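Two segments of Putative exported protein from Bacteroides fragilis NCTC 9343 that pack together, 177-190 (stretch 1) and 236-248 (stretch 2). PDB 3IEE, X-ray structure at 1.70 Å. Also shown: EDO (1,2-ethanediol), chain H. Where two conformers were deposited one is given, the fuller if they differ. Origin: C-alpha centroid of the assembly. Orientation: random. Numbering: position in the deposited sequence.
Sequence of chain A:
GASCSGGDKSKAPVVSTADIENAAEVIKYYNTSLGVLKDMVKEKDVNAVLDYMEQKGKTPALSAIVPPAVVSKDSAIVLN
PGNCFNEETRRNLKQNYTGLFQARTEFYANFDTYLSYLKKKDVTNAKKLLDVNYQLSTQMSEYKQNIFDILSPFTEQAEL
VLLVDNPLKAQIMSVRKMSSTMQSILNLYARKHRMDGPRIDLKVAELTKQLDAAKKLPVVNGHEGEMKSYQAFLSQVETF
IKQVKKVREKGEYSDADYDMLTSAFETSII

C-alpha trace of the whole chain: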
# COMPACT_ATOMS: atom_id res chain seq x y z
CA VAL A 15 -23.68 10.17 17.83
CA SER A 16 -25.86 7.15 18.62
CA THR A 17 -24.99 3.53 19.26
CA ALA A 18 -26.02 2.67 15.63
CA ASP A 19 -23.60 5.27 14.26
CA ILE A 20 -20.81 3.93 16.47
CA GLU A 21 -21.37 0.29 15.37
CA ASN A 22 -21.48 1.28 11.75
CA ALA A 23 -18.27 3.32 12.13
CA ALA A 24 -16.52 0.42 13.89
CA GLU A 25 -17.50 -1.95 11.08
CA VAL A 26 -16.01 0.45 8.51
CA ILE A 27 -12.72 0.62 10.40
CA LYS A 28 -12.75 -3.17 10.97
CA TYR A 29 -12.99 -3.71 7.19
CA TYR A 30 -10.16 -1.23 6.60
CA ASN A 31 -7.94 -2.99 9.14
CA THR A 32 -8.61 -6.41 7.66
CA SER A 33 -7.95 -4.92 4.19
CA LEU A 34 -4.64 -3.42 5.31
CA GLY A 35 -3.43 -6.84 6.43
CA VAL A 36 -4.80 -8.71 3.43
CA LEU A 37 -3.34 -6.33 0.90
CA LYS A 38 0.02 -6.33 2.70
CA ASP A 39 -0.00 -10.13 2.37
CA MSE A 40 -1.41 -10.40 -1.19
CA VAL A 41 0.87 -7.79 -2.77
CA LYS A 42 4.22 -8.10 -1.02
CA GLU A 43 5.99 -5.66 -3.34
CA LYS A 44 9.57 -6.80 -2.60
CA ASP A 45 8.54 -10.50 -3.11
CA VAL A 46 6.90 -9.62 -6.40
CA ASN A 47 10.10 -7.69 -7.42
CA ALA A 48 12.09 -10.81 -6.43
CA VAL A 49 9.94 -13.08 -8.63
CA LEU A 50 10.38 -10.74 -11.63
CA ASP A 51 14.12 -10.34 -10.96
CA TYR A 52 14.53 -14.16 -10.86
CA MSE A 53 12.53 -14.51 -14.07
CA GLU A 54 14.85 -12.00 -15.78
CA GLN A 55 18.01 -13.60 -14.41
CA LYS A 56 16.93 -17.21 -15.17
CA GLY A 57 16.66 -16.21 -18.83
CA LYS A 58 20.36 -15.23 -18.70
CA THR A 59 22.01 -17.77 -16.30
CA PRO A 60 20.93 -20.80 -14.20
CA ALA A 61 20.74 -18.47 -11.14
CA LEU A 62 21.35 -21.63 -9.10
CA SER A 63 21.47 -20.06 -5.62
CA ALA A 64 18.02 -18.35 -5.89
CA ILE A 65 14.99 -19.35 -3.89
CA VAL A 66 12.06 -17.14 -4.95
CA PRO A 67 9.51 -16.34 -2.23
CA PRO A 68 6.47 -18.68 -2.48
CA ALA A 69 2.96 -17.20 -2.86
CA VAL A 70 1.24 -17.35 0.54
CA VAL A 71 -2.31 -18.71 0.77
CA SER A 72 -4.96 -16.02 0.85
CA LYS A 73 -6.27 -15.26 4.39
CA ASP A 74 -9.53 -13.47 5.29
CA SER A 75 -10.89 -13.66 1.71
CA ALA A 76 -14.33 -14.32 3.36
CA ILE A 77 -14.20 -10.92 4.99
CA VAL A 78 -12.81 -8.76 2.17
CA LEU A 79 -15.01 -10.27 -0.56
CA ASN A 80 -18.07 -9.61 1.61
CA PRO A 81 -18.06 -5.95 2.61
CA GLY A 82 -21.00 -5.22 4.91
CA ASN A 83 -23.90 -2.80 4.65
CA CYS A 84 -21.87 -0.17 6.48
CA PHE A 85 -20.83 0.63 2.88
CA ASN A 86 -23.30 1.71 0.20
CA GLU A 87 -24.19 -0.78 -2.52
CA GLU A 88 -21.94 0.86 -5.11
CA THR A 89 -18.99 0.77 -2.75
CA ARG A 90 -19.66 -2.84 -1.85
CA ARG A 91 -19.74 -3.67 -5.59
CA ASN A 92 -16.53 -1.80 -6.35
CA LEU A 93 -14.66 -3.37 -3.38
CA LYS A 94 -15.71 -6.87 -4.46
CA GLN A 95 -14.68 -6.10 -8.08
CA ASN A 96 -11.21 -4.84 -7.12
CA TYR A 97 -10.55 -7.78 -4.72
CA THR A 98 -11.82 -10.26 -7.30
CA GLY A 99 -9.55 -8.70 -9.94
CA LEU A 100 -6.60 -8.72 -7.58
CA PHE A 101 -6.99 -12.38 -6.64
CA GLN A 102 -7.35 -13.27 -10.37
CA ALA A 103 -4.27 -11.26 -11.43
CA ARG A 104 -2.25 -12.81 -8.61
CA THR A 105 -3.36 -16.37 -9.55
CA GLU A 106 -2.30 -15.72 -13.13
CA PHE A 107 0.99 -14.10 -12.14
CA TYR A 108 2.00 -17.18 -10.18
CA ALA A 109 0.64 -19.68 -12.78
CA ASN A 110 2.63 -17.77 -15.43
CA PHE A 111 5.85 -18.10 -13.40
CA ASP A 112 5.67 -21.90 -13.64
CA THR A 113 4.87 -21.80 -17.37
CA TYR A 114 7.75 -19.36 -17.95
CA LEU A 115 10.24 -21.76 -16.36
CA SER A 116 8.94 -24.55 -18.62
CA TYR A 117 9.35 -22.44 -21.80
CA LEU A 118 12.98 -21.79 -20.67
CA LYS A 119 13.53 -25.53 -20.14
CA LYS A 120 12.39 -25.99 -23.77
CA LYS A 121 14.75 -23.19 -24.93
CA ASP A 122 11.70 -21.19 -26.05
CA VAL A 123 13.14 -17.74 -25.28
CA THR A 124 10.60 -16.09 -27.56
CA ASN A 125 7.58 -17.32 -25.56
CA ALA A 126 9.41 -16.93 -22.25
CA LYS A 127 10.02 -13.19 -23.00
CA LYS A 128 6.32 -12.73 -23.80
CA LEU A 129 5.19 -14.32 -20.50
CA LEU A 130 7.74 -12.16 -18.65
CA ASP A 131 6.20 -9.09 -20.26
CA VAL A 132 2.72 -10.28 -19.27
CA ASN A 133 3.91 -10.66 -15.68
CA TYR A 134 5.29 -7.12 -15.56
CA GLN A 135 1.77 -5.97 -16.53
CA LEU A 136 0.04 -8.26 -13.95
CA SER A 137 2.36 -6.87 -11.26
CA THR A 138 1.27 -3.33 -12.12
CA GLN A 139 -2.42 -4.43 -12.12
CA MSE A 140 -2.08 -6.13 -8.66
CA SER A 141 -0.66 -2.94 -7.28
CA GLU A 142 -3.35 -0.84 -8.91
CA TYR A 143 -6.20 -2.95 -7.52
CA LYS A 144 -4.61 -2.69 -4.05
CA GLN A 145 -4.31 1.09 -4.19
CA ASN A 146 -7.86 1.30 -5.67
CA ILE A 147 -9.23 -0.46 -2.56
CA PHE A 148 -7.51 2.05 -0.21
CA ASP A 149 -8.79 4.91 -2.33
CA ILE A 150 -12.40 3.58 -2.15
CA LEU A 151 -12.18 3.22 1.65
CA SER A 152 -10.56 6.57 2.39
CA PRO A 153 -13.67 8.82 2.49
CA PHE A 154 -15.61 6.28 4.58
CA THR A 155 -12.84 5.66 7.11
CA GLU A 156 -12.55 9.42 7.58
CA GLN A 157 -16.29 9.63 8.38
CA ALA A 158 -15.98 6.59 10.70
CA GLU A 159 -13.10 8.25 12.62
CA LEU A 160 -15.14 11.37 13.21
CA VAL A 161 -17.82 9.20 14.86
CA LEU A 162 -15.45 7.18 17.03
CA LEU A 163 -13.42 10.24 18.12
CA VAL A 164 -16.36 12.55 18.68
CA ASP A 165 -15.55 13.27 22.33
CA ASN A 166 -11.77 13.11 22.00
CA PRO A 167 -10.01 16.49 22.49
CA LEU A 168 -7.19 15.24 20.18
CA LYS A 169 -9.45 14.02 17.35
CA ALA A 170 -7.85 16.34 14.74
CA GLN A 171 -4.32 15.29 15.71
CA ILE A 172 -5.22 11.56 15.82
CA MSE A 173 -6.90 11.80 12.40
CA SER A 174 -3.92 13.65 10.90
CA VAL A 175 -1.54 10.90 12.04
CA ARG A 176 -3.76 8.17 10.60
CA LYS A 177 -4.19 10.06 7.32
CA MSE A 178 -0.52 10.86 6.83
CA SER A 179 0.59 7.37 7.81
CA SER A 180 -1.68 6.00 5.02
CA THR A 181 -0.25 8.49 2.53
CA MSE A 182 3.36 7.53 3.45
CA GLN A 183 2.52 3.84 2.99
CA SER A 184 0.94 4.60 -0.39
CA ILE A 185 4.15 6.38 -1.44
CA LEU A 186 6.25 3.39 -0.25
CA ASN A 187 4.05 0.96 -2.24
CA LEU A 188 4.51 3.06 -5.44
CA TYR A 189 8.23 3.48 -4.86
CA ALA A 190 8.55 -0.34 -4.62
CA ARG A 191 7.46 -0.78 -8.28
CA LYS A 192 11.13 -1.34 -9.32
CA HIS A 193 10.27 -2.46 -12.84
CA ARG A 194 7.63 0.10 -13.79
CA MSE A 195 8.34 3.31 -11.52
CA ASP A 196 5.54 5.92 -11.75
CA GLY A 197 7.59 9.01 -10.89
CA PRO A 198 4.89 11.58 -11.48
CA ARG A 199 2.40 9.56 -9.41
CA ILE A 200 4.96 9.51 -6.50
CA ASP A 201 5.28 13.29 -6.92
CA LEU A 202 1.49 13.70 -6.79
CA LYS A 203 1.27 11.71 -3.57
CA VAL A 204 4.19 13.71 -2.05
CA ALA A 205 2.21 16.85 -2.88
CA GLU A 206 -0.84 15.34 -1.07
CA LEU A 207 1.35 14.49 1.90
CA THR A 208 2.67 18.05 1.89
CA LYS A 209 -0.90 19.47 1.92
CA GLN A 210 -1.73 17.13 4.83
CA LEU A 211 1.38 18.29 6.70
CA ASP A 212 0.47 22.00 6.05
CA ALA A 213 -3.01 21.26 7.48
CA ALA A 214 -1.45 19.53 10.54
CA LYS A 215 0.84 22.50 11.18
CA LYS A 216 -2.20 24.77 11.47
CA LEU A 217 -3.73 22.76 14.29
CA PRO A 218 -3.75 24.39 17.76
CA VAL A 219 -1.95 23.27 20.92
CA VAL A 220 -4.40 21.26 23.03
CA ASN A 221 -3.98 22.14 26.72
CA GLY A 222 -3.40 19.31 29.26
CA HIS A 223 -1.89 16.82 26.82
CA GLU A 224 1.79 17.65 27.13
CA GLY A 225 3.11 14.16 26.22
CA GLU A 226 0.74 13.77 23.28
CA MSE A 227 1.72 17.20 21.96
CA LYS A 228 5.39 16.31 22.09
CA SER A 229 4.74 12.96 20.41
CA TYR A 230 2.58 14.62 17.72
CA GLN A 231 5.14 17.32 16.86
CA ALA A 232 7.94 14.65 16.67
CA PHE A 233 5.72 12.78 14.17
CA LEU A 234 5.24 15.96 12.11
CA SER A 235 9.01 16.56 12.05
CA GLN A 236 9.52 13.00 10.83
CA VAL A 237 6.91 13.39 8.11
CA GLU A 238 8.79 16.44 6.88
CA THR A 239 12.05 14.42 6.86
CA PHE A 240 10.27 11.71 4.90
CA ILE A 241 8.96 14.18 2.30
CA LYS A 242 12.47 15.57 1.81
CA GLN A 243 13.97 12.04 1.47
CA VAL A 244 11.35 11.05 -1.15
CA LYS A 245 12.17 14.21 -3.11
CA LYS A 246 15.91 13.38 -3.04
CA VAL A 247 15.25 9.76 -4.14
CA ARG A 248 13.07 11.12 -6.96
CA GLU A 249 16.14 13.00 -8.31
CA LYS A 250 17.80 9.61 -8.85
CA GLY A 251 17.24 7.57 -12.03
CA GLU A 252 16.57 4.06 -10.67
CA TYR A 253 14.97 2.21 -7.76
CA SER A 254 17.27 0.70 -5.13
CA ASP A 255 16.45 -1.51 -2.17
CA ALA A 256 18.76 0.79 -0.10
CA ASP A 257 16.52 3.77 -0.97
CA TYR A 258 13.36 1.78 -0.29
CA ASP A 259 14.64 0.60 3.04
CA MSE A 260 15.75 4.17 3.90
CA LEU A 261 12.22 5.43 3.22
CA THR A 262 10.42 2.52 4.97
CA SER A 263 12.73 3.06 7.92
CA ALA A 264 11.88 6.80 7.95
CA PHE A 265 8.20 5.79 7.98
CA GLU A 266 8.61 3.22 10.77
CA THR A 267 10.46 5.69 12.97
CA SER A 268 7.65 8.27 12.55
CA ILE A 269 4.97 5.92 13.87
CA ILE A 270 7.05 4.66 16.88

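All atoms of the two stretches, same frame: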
# COMPACT_ATOMS: atom_id res chain seq x y z
N LYS A 177 -4.11 9.68 8.73
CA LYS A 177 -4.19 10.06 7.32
C LYS A 177 -2.80 10.08 6.71
O LYS A 177 -2.53 9.47 5.66
CB LYS A 177 -4.86 11.42 7.15
CG LYS A 177 -5.00 11.82 5.70
CD LYS A 177 -5.94 10.92 4.95
CE LYS A 177 -6.29 11.48 3.56
NZ LYS A 177 -7.35 12.53 3.71
N MSE A 178 -1.87 10.77 7.36
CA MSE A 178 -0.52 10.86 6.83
C MSE A 178 0.23 9.53 6.82
O MSE A 178 1.03 9.24 5.92
CB MSE A 178 0.24 11.89 7.60
CG MSE A 178 -0.30 13.27 7.26
SE MSE A 178 0.84 14.74 7.96
CE MSE A 178 0.06 14.85 9.61
N SER A 179 -0.03 8.70 7.80
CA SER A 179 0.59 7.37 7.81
C SER A 179 0.12 6.56 6.58
O SER A 179 0.91 5.85 5.93
CB SER A 179 0.24 6.66 9.11
OG SER A 179 0.86 7.31 10.21
N SER A 180 -1.16 6.66 6.24
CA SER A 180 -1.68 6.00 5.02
C SER A 180 -1.02 6.56 3.74
O SER A 180 -0.66 5.82 2.83
CB SER A 180 -3.20 6.14 4.90
OG SER A 180 -3.84 5.43 5.97
N THR A 181 -0.84 7.87 3.69
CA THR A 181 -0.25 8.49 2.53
C THR A 181 1.20 8.04 2.39
O THR A 181 1.66 7.76 1.26
CB THR A 181 -0.36 10.05 2.55
OG1 THR A 181 -1.71 10.47 2.87
CG2 THR A 181 -0.01 10.64 1.18
N MSE A 182 1.96 8.03 3.50
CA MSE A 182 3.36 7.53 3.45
C MSE A 182 3.43 6.08 2.95
O MSE A 182 4.28 5.75 2.12
CB MSE A 182 4.06 7.69 4.79
CG MSE A 182 4.34 9.18 5.10
SE MSE A 182 5.46 9.36 6.70
CE MSE A 182 4.09 9.04 8.05
N GLN A 183 2.52 5.24 3.43
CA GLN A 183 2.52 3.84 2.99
C GLN A 183 2.19 3.73 1.50
O GLN A 183 2.73 2.87 0.79
CB GLN A 183 1.55 3.01 3.86
CG GLN A 183 1.62 1.53 3.62
CD GLN A 183 2.98 0.95 3.97
OE1 GLN A 183 3.37 0.97 5.13
NE2 GLN A 183 3.73 0.47 2.97
N SER A 184 1.29 4.58 1.03
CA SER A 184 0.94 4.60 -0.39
C SER A 184 2.17 4.98 -1.24
O SER A 184 2.43 4.44 -2.34
CB SER A 184 -0.19 5.60 -0.64
OG SER A 184 -0.61 5.43 -1.96
N ILE A 185 2.94 5.95 -0.74
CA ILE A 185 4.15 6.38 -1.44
C ILE A 185 5.18 5.24 -1.46
O ILE A 185 5.82 4.95 -2.51
CB ILE A 185 4.76 7.64 -0.77
CG1 ILE A 185 3.84 8.87 -1.03
CG2 ILE A 185 6.25 7.82 -1.22
CD1 ILE A 185 4.07 10.11 -0.15
N LEU A 186 5.35 4.58 -0.32
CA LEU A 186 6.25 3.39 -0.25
C LEU A 186 5.86 2.30 -1.27
O LEU A 186 6.71 1.77 -2.01
CB LEU A 186 6.28 2.80 1.16
CG LEU A 186 6.95 3.67 2.24
CD1 LEU A 186 6.72 3.03 3.59
CD2 LEU A 186 8.41 3.90 1.94
N ASN A 187 4.58 1.99 -1.31
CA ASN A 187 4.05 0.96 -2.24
C ASN A 187 4.26 1.32 -3.71
O ASN A 187 4.52 0.42 -4.55
CB ASN A 187 2.55 0.65 -1.98
CG ASN A 187 2.29 0.09 -0.57
OD1 ASN A 187 3.20 -0.35 0.12
ND2 ASN A 187 1.04 0.17 -0.15
N LEU A 188 4.16 2.61 -4.07
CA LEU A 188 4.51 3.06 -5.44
C LEU A 188 5.99 2.98 -5.68
O LEU A 188 6.44 2.51 -6.74
CB LEU A 188 4.04 4.50 -5.73
CG LEU A 188 2.55 4.83 -5.84
CD1 LEU A 188 2.32 6.35 -5.57
CD2 LEU A 188 1.92 4.40 -7.18
N TYR A 189 6.78 3.45 -4.71
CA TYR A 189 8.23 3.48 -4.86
C TYR A 189 8.77 2.04 -5.10
O TYR A 189 9.73 1.85 -5.82
CB TYR A 189 8.94 4.18 -3.69
CG TYR A 189 10.43 4.20 -3.95
CD1 TYR A 189 10.97 5.04 -4.94
CD2 TYR A 189 11.28 3.30 -3.34
CE1 TYR A 189 12.34 4.99 -5.24
CE2 TYR A 189 12.61 3.25 -3.66
CZ TYR A 189 13.15 4.08 -4.60
OH TYR A 189 14.50 4.03 -4.93
N ALA A 190 8.16 1.07 -4.45
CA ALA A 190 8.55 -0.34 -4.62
C ALA A 190 8.35 -0.96 -6.00
O ALA A 190 8.77 -2.12 -6.21
CB ALA A 190 7.84 -1.21 -3.56
N GLN A 236 9.12 14.19 11.57
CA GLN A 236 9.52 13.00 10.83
C GLN A 236 8.84 12.88 9.46
O GLN A 236 9.44 12.39 8.48
CB GLN A 236 9.26 11.78 11.68
CG GLN A 236 10.22 11.80 12.82
CD GLN A 236 10.04 10.65 13.74
OE1 GLN A 236 10.07 9.51 13.29
NE2 GLN A 236 9.87 10.91 15.03
N VAL A 237 7.60 13.33 9.40
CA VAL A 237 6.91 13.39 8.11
C VAL A 237 7.65 14.34 7.17
O VAL A 237 7.87 14.03 6.00
CB VAL A 237 5.43 13.81 8.25
CG1 VAL A 237 4.83 14.01 6.84
CG2 VAL A 237 4.67 12.80 9.13
N GLU A 238 8.04 15.49 7.66
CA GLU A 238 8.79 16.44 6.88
C GLU A 238 10.12 15.85 6.39
O GLU A 238 10.48 16.00 5.21
CB GLU A 238 8.95 17.71 7.68
CG GLU A 238 9.64 18.81 6.87
CD GLU A 238 9.32 20.20 7.32
OE1 GLU A 238 8.42 20.41 8.13
OE2 GLU A 238 10.01 21.13 6.83
N THR A 239 10.82 15.14 7.26
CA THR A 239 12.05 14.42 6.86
C THR A 239 11.78 13.41 5.75
O THR A 239 12.55 13.27 4.79
CB THR A 239 12.63 13.71 8.10
OG1 THR A 239 13.01 14.74 9.02
CG2 THR A 239 13.84 12.81 7.77
N PHE A 240 10.67 12.71 5.89
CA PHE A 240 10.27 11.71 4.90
C PHE A 240 10.00 12.36 3.52
O PHE A 240 10.48 11.89 2.49
CB PHE A 240 9.04 10.98 5.40
CG PHE A 240 8.51 9.96 4.44
CD1 PHE A 240 7.52 10.28 3.49
CD2 PHE A 240 8.94 8.67 4.53
CE1 PHE A 240 7.00 9.27 2.62
CE2 PHE A 240 8.44 7.70 3.69
CZ PHE A 240 7.48 7.98 2.75
N ILE A 241 9.25 13.45 3.53
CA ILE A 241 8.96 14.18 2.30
C ILE A 241 10.26 14.58 1.60
O ILE A 241 10.42 14.40 0.38
CB ILE A 241 8.10 15.42 2.57
CG1 ILE A 241 6.67 15.04 3.02
CG2 ILE A 241 8.09 16.41 1.33
CD1 ILE A 241 5.95 16.24 3.60
N LYS A 242 11.19 15.11 2.37
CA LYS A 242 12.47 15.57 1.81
C LYS A 242 13.29 14.37 1.24
O LYS A 242 13.93 14.50 0.19
CB LYS A 242 13.24 16.39 2.84
CG LYS A 242 12.58 17.74 3.08
CD LYS A 242 13.34 18.77 3.98
CE LYS A 242 13.31 18.44 5.46
NZ LYS A 242 13.67 19.61 6.36
N GLN A 243 13.27 13.25 1.94
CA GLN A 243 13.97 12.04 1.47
C GLN A 243 13.33 11.54 0.16
O GLN A 243 14.04 11.13 -0.75
CB GLN A 243 13.91 10.95 2.52
CG GLN A 243 14.81 11.16 3.74
CD GLN A 243 14.92 9.86 4.59
OE1 GLN A 243 14.12 8.91 4.44
NE2 GLN A 243 15.92 9.81 5.44
N VAL A 244 12.01 11.56 0.06
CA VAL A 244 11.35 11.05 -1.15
C VAL A 244 11.74 11.96 -2.30
O VAL A 244 12.06 11.48 -3.37
CB VAL A 244 9.82 10.96 -1.05
CG1 VAL A 244 9.19 10.57 -2.46
CG2 VAL A 244 9.40 9.98 0.07
N LYS A 245 11.72 13.27 -2.06
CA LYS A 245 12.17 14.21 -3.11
C LYS A 245 13.60 13.97 -3.60
O LYS A 245 13.86 14.01 -4.81
CB LYS A 245 11.98 15.63 -2.62
CG LYS A 245 10.54 16.03 -2.63
CD LYS A 245 10.43 17.45 -2.20
CE LYS A 245 9.02 17.89 -2.13
NZ LYS A 245 8.99 19.05 -1.22
N LYS A 246 14.51 13.68 -2.69
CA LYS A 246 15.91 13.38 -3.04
C LYS A 246 16.03 12.07 -3.84
O LYS A 246 16.72 12.01 -4.87
CB LYS A 246 16.73 13.33 -1.78
CG LYS A 246 16.94 14.68 -1.16
CD LYS A 246 17.88 15.64 -1.92
CE LYS A 246 18.12 16.90 -1.06
NZ LYS A 246 19.05 17.87 -1.68
N VAL A 247 15.31 11.04 -3.41
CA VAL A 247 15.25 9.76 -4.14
C VAL A 247 14.65 9.94 -5.54
O VAL A 247 15.12 9.36 -6.50
CB VAL A 247 14.50 8.68 -3.27
CG1 VAL A 247 14.12 7.45 -4.11
CG2 VAL A 247 15.41 8.27 -2.10
N ARG A 248 13.64 10.79 -5.65
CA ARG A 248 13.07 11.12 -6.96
C ARG A 248 13.98 11.89 -7.92
O ARG A 248 13.69 11.98 -9.15
CB ARG A 248 11.74 11.86 -6.78
CG ARG A 248 10.60 10.89 -6.59
CD ARG A 248 10.19 10.20 -7.93
NE ARG A 248 9.65 11.11 -8.93
CZ ARG A 248 10.00 11.17 -10.22
NH1 ARG A 248 10.88 10.35 -10.74
NH2 ARG A 248 9.35 12.04 -10.98
C1 EDO H . -2.04 2.04 2.66
O1 EDO H . -1.93 3.20 1.80
C2 EDO H . -2.33 2.40 4.12
O2 EDO H . -3.70 2.86 4.29

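The two stretches are helical and run in nearly the same direction, their axes inclined by 21° and 11.8 Å apart at closest approach. That spacing is too wide for backbone contact, so side chains fill the gap: among the nearest CA pairs, Met178 CA lies 8.0 Å from Val237 CA, Met182 CA lies 8.2 Å from Phe240 CA, and Ile185 CA lies 8.6 Å from Val244 CA. No hydrogen bond crosses between the helices, and every close pair is apolar; the contact buries 438 Å², both sides summed.

Lys177 is out of reach, and the contact begins at Met178, a selenomethionine whose CA-to-CB bond points toward the partner helix. Its SE lies 4.2 Å from CG1 of Val237, a loose van der Waals approach. Ser179 points away. Ser180 serves a different neighbour, a 1,2-ethanediol probably carried over from the crystallisation liquor: EDO O1 donates to Ser180 O at 3.1 Å, and Ser180 OG and EDO O2 are hydrogen-bonded at the same distance, 3.1 Å. Thr181 points sideways and makes no contact.

One turn beyond Met178, Met182, also selenomethionine, has the same m, t, m rotamer and a larger covered area, 75 Å². Its CE reaches Val237 CG2 at 4.0 Å, so Val237 meets both selenomethionines, while its CG approaches Phe240 CE1 at 3.6 Å. The placement over the ring is well defined. Met182 CG and Met182 SE each lie 4.0 Å from the centroid of the Phe240 ring, 25° and 19° off its normal respectively, which satisfies the geometry of a CH-pi and a chalcogen-aromatic contact on one face.

Gln183 points away and instead ties into its own helix, with Gln183 NE2 donating to Asn187 OD1 at 3.0 Å. Ile185 returns to the interface and touches two residues: its CD1 is 4.1 Å from Phe240 CE1, and its CG2 is 4.0 Å from Val244 CG2. Leu186 starts sideways, but the end of its side chain comes nearer, placing CD2 4.2 Å from Phe240 CE2. Both Ile185 CD1 and Leu186 CD2 lie near the plane of the Phe240 ring, at its edge. The aromatic side chain is thus covered on one face by Met182 and bordered at its edge by two aliphatic groups, consistent with Phe240 having the largest covered area in the contact, 95 Å².

Leu188 is out of reach. Tyr189, with chi1 at t, closes the series: its CE1 comes within 3.2 Å of Val247 CG1, a notably tight carbon-carbon approach, with the methyl oblique to the ring. Tyr189 OH is hydrogen-bonded elsewhere in the structure.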